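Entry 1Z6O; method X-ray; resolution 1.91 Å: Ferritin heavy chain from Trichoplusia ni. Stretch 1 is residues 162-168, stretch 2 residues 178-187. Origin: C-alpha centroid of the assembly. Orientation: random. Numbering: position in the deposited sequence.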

ATOM      1  N   GLY M 162      -6.077 -40.524  28.815  1.00 16.78           N
ATOM      2  CA  GLY M 162      -6.980 -40.553  27.671  1.00 16.50           C
ATOM      3  C   GLY M 162      -6.324 -41.231  26.471  1.00 19.69           C
ATOM      4  O   GLY M 162      -6.952 -42.040  25.786  1.00 17.79           O
ATOM      5  N   LYS M 163      -5.066 -40.898  26.202  1.00 16.01           N
ATOM      6  CA  LYS M 163      -4.354 -41.522  25.080  1.00 16.44           C
ATOM      7  C   LYS M 163      -4.275 -43.039  25.284  1.00 18.25           C
ATOM      8  O   LYS M 163      -4.506 -43.817  24.353  1.00 16.91           O
ATOM      9  CB  LYS M 163      -2.939 -40.946  24.956  1.00 15.90           C
ATOM     10  CG  LYS M 163      -2.876 -39.537  24.318  1.00 18.29           C
ATOM     11  CD  LYS M 163      -1.438 -39.012  24.380  1.00 22.32           C
ATOM     12  CE  LYS M 163      -1.200 -37.853  23.417  1.00 31.28           C
ATOM     13  NZ  LYS M 163      -2.208 -36.774  23.552  1.00 33.10           N
ATOM     14  N   ALA M 164      -3.938 -43.460  26.500  1.00 15.67           N
ATOM     15  CA  ALA M 164      -3.842 -44.888  26.795  1.00 16.12           C
ATOM     16  C   ALA M 164      -5.192 -45.582  26.604  1.00 17.90           C
ATOM     17  O   ALA M 164      -5.246 -46.658  26.013  1.00 18.26           O
ATOM     18  CB  ALA M 164      -3.337 -45.107  28.231  1.00 15.72           C
ATOM     19  N   SER M 165      -6.280 -44.984  27.100  1.00 16.20           N
ATOM     20  CA  SER M 165      -7.605 -45.601  26.936  1.00 18.73           C
ATOM     21  C   SER M 165      -7.974 -45.736  25.466  1.00 16.39           C
ATOM     22  O   SER M 165      -8.435 -46.783  25.025  1.00 18.78           O
ATOM     23  CB  SER M 165      -8.719 -44.774  27.612  1.00 20.03           C
ATOM     24  OG  SER M 165      -8.578 -44.772  29.018  1.00 31.73           O
ATOM     25  N   THR M 166      -7.794 -44.658  24.717  1.00 17.24           N
ATOM     26  CA  THR M 166      -8.138 -44.658  23.296  1.00 16.47           C
ATOM     27  C   THR M 166      -7.369 -45.719  22.516  1.00 18.17           C
ATOM     28  O   THR M 166      -7.954 -46.487  21.751  1.00 17.84           O
ATOM     29  CB  THR M 166      -7.865 -43.272  22.679  1.00 19.36           C
ATOM     30  OG1 THR M 166      -8.766 -42.326  23.265  1.00 22.98           O
ATOM     31  CG2 THR M 166      -8.068 -43.291  21.152  1.00 19.54           C
ATOM     32  N   LEU M 167      -6.060 -45.776  22.718  1.00 15.22           N
ATOM     33  CA  LEU M 167      -5.260 -46.751  21.985  1.00 16.82           C
ATOM     34  C   LEU M 167      -5.493 -48.181  22.472  1.00 17.20           C
ATOM     35  O   LEU M 167      -5.567 -49.109  21.666  1.00 17.09           O
ATOM     36  CB  LEU M 167      -3.768 -46.405  22.093  1.00 15.26           C
ATOM     37  CG  LEU M 167      -2.807 -47.293  21.287  1.00 18.52           C
ATOM     38  CD1 LEU M 167      -3.155 -47.243  19.788  1.00 18.39           C
ATOM     39  CD2 LEU M 167      -1.373 -46.812  21.523  1.00 20.91           C
ATOM     40  N   LYS M 168      -5.644 -48.363  23.779  1.00 15.67           N
ATOM     41  CA  LYS M 168      -5.830 -49.715  24.303  1.00 17.15           C
ATOM     42  C   LYS M 168      -7.093 -50.385  23.768  1.00 19.72           C
ATOM     43  O   LYS M 168      -7.111 -51.596  23.573  1.00 18.24           O
ATOM     44  CB  LYS M 168      -5.836 -49.709  25.838  1.00 18.24           C
ATOM     45  CG  LYS M 168      -5.554 -51.089  26.451  1.00 22.09           C
ATOM     46  CD  LYS M 168      -5.209 -50.975  27.941  1.00 22.34           C
ATOM     47  CE  LYS M 168      -4.655 -52.294  28.498  1.00 26.83           C
ATOM     48  NZ  LYS M 168      -4.197 -52.107  29.915  1.00 25.53           N
ATOM     49  N   GLY M 178      -4.218 -49.943  14.220  1.00 18.81           N
ATOM     50  CA  GLY M 178      -4.644 -48.991  15.232  1.00 18.03           C
ATOM     51  C   GLY M 178      -3.480 -48.140  15.718  1.00 20.81           C
ATOM     52  O   GLY M 178      -3.587 -46.910  15.797  1.00 17.85           O
ATOM     53  N   GLU M 179      -2.357 -48.776  16.040  1.00 16.25           N
ATOM     54  CA  GLU M 179      -1.204 -48.015  16.512  1.00 18.33           C
ATOM     55  C   GLU M 179      -0.615 -47.153  15.394  1.00 19.18           C
ATOM     56  O   GLU M 179      -0.157 -46.033  15.634  1.00 18.14           O
ATOM     57  CB  GLU M 179      -0.125 -48.952  17.068  1.00 19.92           C
ATOM     58  CG  GLU M 179       0.911 -48.220  17.929  1.00 25.68           C
ATOM     59  CD  GLU M 179       1.964 -49.161  18.505  1.00 32.49           C
ATOM     60  OE1 GLU M 179       3.000 -49.372  17.838  1.00 32.93           O
ATOM     61  OE2 GLU M 179       1.746 -49.703  19.616  1.00 28.57           O
ATOM     62  N   PHE M 180      -0.623 -47.663  14.166  1.00 17.63           N
ATOM     63  CA  PHE M 180      -0.094 -46.889  13.046  1.00 17.37           C
ATOM     64  C   PHE M 180      -0.861 -45.572  12.881  1.00 17.22           C
ATOM     65  O   PHE M 180      -0.264 -44.499  12.757  1.00 18.49           O
ATOM     66  CB  PHE M 180      -0.194 -47.692  11.740  1.00 17.64           C
ATOM     67  CG  PHE M 180       0.269 -46.926  10.526  1.00 18.75           C
ATOM     68  CD1 PHE M 180       1.619 -46.913  10.167  1.00 20.03           C
ATOM     69  CD2 PHE M 180      -0.641 -46.203   9.756  1.00 19.38           C
ATOM     70  CE1 PHE M 180       2.056 -46.188   9.047  1.00 22.24           C
ATOM     71  CE2 PHE M 180      -0.217 -45.470   8.628  1.00 21.08           C
ATOM     72  CZ  PHE M 180       1.136 -45.465   8.276  1.00 20.16           C
ATOM     73  N   ILE M 181      -2.190 -45.653  12.867  1.00 14.67           N
ATOM     74  CA  ILE M 181      -3.015 -44.460  12.701  1.00 15.89           C
ATOM     75  C   ILE M 181      -2.857 -43.509  13.892  1.00 17.94           C
ATOM     76  O   ILE M 181      -2.709 -42.297  13.721  1.00 18.50           O
ATOM     77  CB  ILE M 181      -4.509 -44.851  12.546  1.00 17.97           C
ATOM     78  CG1 ILE M 181      -4.707 -45.566  11.199  1.00 19.48           C
ATOM     79  CG2 ILE M 181      -5.410 -43.597  12.632  1.00 19.79           C
ATOM     80  CD1 ILE M 181      -6.090 -46.208  11.046  1.00 19.64           C
ATOM     81  N   PHE M 182      -2.893 -44.064  15.097  1.00 17.18           N
ATOM     82  CA  PHE M 182      -2.759 -43.262  16.315  1.00 16.18           C
ATOM     83  C   PHE M 182      -1.415 -42.520  16.311  1.00 18.69           C
ATOM     84  O   PHE M 182      -1.332 -41.337  16.667  1.00 18.16           O
ATOM     85  CB  PHE M 182      -2.847 -44.186  17.535  1.00 17.26           C
ATOM     86  CG  PHE M 182      -2.919 -43.456  18.854  1.00 18.54           C
ATOM     87  CD1 PHE M 182      -4.152 -43.117  19.412  1.00 20.00           C
ATOM     88  CD2 PHE M 182      -1.753 -43.122  19.539  1.00 19.08           C
ATOM     89  CE1 PHE M 182      -4.223 -42.449  20.650  1.00 23.40           C
ATOM     90  CE2 PHE M 182      -1.810 -42.454  20.780  1.00 21.37           C
ATOM     91  CZ  PHE M 182      -3.047 -42.120  21.332  1.00 21.17           C
ATOM     92  N   ASP M 183      -0.367 -43.224  15.897  1.00 16.92           N
ATOM     93  CA  ASP M 183       0.983 -42.658  15.828  1.00 19.20           C
ATOM     94  C   ASP M 183       1.028 -41.466  14.873  1.00 21.06           C
ATOM     95  O   ASP M 183       1.632 -40.439  15.184  1.00 19.25           O
ATOM     96  CB  ASP M 183       1.978 -43.733  15.351  1.00 20.57           C
ATOM     97  CG  ASP M 183       3.410 -43.207  15.236  1.00 28.74           C
ATOM     98  OD1 ASP M 183       4.023 -42.926  16.286  1.00 26.33           O
ATOM     99  OD2 ASP M 183       3.922 -43.072  14.098  1.00 26.40           O
ATOM    100  N   LYS M 184       0.395 -41.587  13.707  1.00 18.07           N
ATOM    101  CA  LYS M 184       0.418 -40.471  12.765  1.00 18.10           C
ATOM    102  C   LYS M 184      -0.418 -39.305  13.293  1.00 19.99           C
ATOM    103  O   LYS M 184      -0.086 -38.142  13.048  1.00 21.22           O
ATOM    104  CB  LYS M 184      -0.054 -40.927  11.375  1.00 20.41           C
ATOM    105  CG  LYS M 184       0.810 -42.062  10.807  1.00 21.05           C
ATOM    106  CD  LYS M 184       2.304 -41.737  10.926  1.00 23.05           C
ATOM    107  CE  LYS M 184       3.189 -42.956  10.646  1.00 29.00           C
ATOM    108  NZ  LYS M 184       2.989 -44.037  11.665  1.00 34.78           N
ATOM    109  N   LYS M 185      -1.494 -39.604  14.018  1.00 19.33           N
ATOM    110  CA  LYS M 185      -2.309 -38.534  14.613  1.00 22.01           C
ATOM    111  C   LYS M 185      -1.444 -37.744  15.615  1.00 25.02           C
ATOM    112  O   LYS M 185      -1.630 -36.541  15.780  1.00 23.06           O
ATOM    113  CB  LYS M 185      -3.519 -39.103  15.357  1.00 25.60           C
ATOM    114  CG  LYS M 185      -4.563 -39.767  14.482  1.00 35.26           C
ATOM    115  CD  LYS M 185      -5.432 -38.748  13.811  1.00 37.78           C
ATOM    116  CE  LYS M 185      -6.624 -39.407  13.127  1.00 39.95           C
ATOM    117  NZ  LYS M 185      -7.536 -38.336  12.618  1.00 33.33           N
ATOM    118  N   LEU M 186      -0.507 -38.408  16.292  1.00 21.90           N
ATOM    119  CA  LEU M 186       0.362 -37.688  17.231  1.00 23.77           C
ATOM    120  C   LEU M 186       1.197 -36.661  16.469  1.00 30.06           C
ATOM    121  O   LEU M 186       1.619 -35.660  17.038  1.00 28.06           O
ATOM    122  CB  LEU M 186       1.303 -38.643  17.982  1.00 20.00           C
ATOM    123  CG  LEU M 186       0.631 -39.586  18.994  1.00 23.14           C
ATOM    124  CD1 LEU M 186       1.660 -40.589  19.527  1.00 20.14           C
ATOM    125  CD2 LEU M 186       0.019 -38.772  20.141  1.00 24.05           C
ATOM    126  N   LEU M 187       1.439 -36.914  15.186  1.00 24.78           N
ATOM    127  CA  LEU M 187       2.208 -35.986  14.356  1.00 27.86           C
ATOM    128  C   LEU M 187       1.291 -34.978  13.668  1.00 31.86           C
ATOM    129  O   LEU M 187       1.754 -34.151  12.889  1.00 34.81           O
ATOM    130  CB  LEU M 187       2.980 -36.746  13.270  1.00 25.72           C
ATOM    131  CG  LEU M 187       4.081 -37.696  13.726  1.00 29.25           C
ATOM    132  CD1 LEU M 187       4.572 -38.508  12.535  1.00 28.77           C
ATOM    133  CD2 LEU M 187       5.224 -36.896  14.353  1.00 27.71           C
TER

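The two stretches are helical segments of one chain that run roughly antiparallel, with an angle of 147° between their N-to-C directions and a closest axial approach of 10.6 Å. Their contact buries 305 Å² in total and contains no hydrogen bond from one stretch to the other; it rests on van der Waals packing, most of it gathered around Phe 182.

Phe 182 makes the central contact: with 94 Å² covered by the first stretch, it has the largest covered area of any residue here. Phe 182 points toward the first helix in the t rotamer (chi1 -172°, chi2 91°), which carries its ring into the space between the backbones. Leu 167, also t at chi1, covers one face: its CB lies 4.2 Å from the ring centroid of Phe 182 and only 9° off the ring normal, a CH-pi arrangement. Thr 166 meets the same ring at its edge, with Thr 166 CG2 4.0 Å from Phe 182 CE1. One turn back along the first helix, Lys 163 CB and Lys 163 O each lie 3.8 Å from Phe 182 CZ. That carbonyl also accepts the backbone hydrogen bond from Leu 167 N (3.0 Å to Lys 163 O), so its approach to the ring leaves helical pairing intact.

Aliphatic packing extends the contact on both sides of this aromatic centre. Leu 167 CD1 reaches Phe 182 CB at 3.8 Å, Glu 179 CA at 3.9 Å and Gly 178 O at 4.0 Å. CB and CD2 of Leu 167 lie over the ring face, and CD1, on the same side of the ring plane, also reaches the backbone of Gly 178 and Glu 179. Here the helices come close, the CA atoms of Leu 167 and Glu 179 being 6.9 Å apart. Gly 178 presents only backbone to this methyl; a CB in ideal position would lie 4.7 Å from Leu 167 CD1. Toward the other end, Lys 163 CE packs 3.6 Å from Leu 186 CD2, so the long methylene chain of the lysine serves as an apolar surface while its NZ is hydrogen-bonded elsewhere in the structure.

Polar groups are accommodated without pairing across the contact. Thr 166 offers its methyl to the ring, and its OG1 is satisfied elsewhere, as are both carboxylate oxygens of the buried Glu 179. Within the second helix, Lys 184 NZ forms a salt bridge with Asp 183 OD2 at 2.8 Å and a weak hydrogen bond to Phe 180 O at 3.5 Å. Asp 183 and Phe 180 point away from the first helix, and none of these three residues touches it.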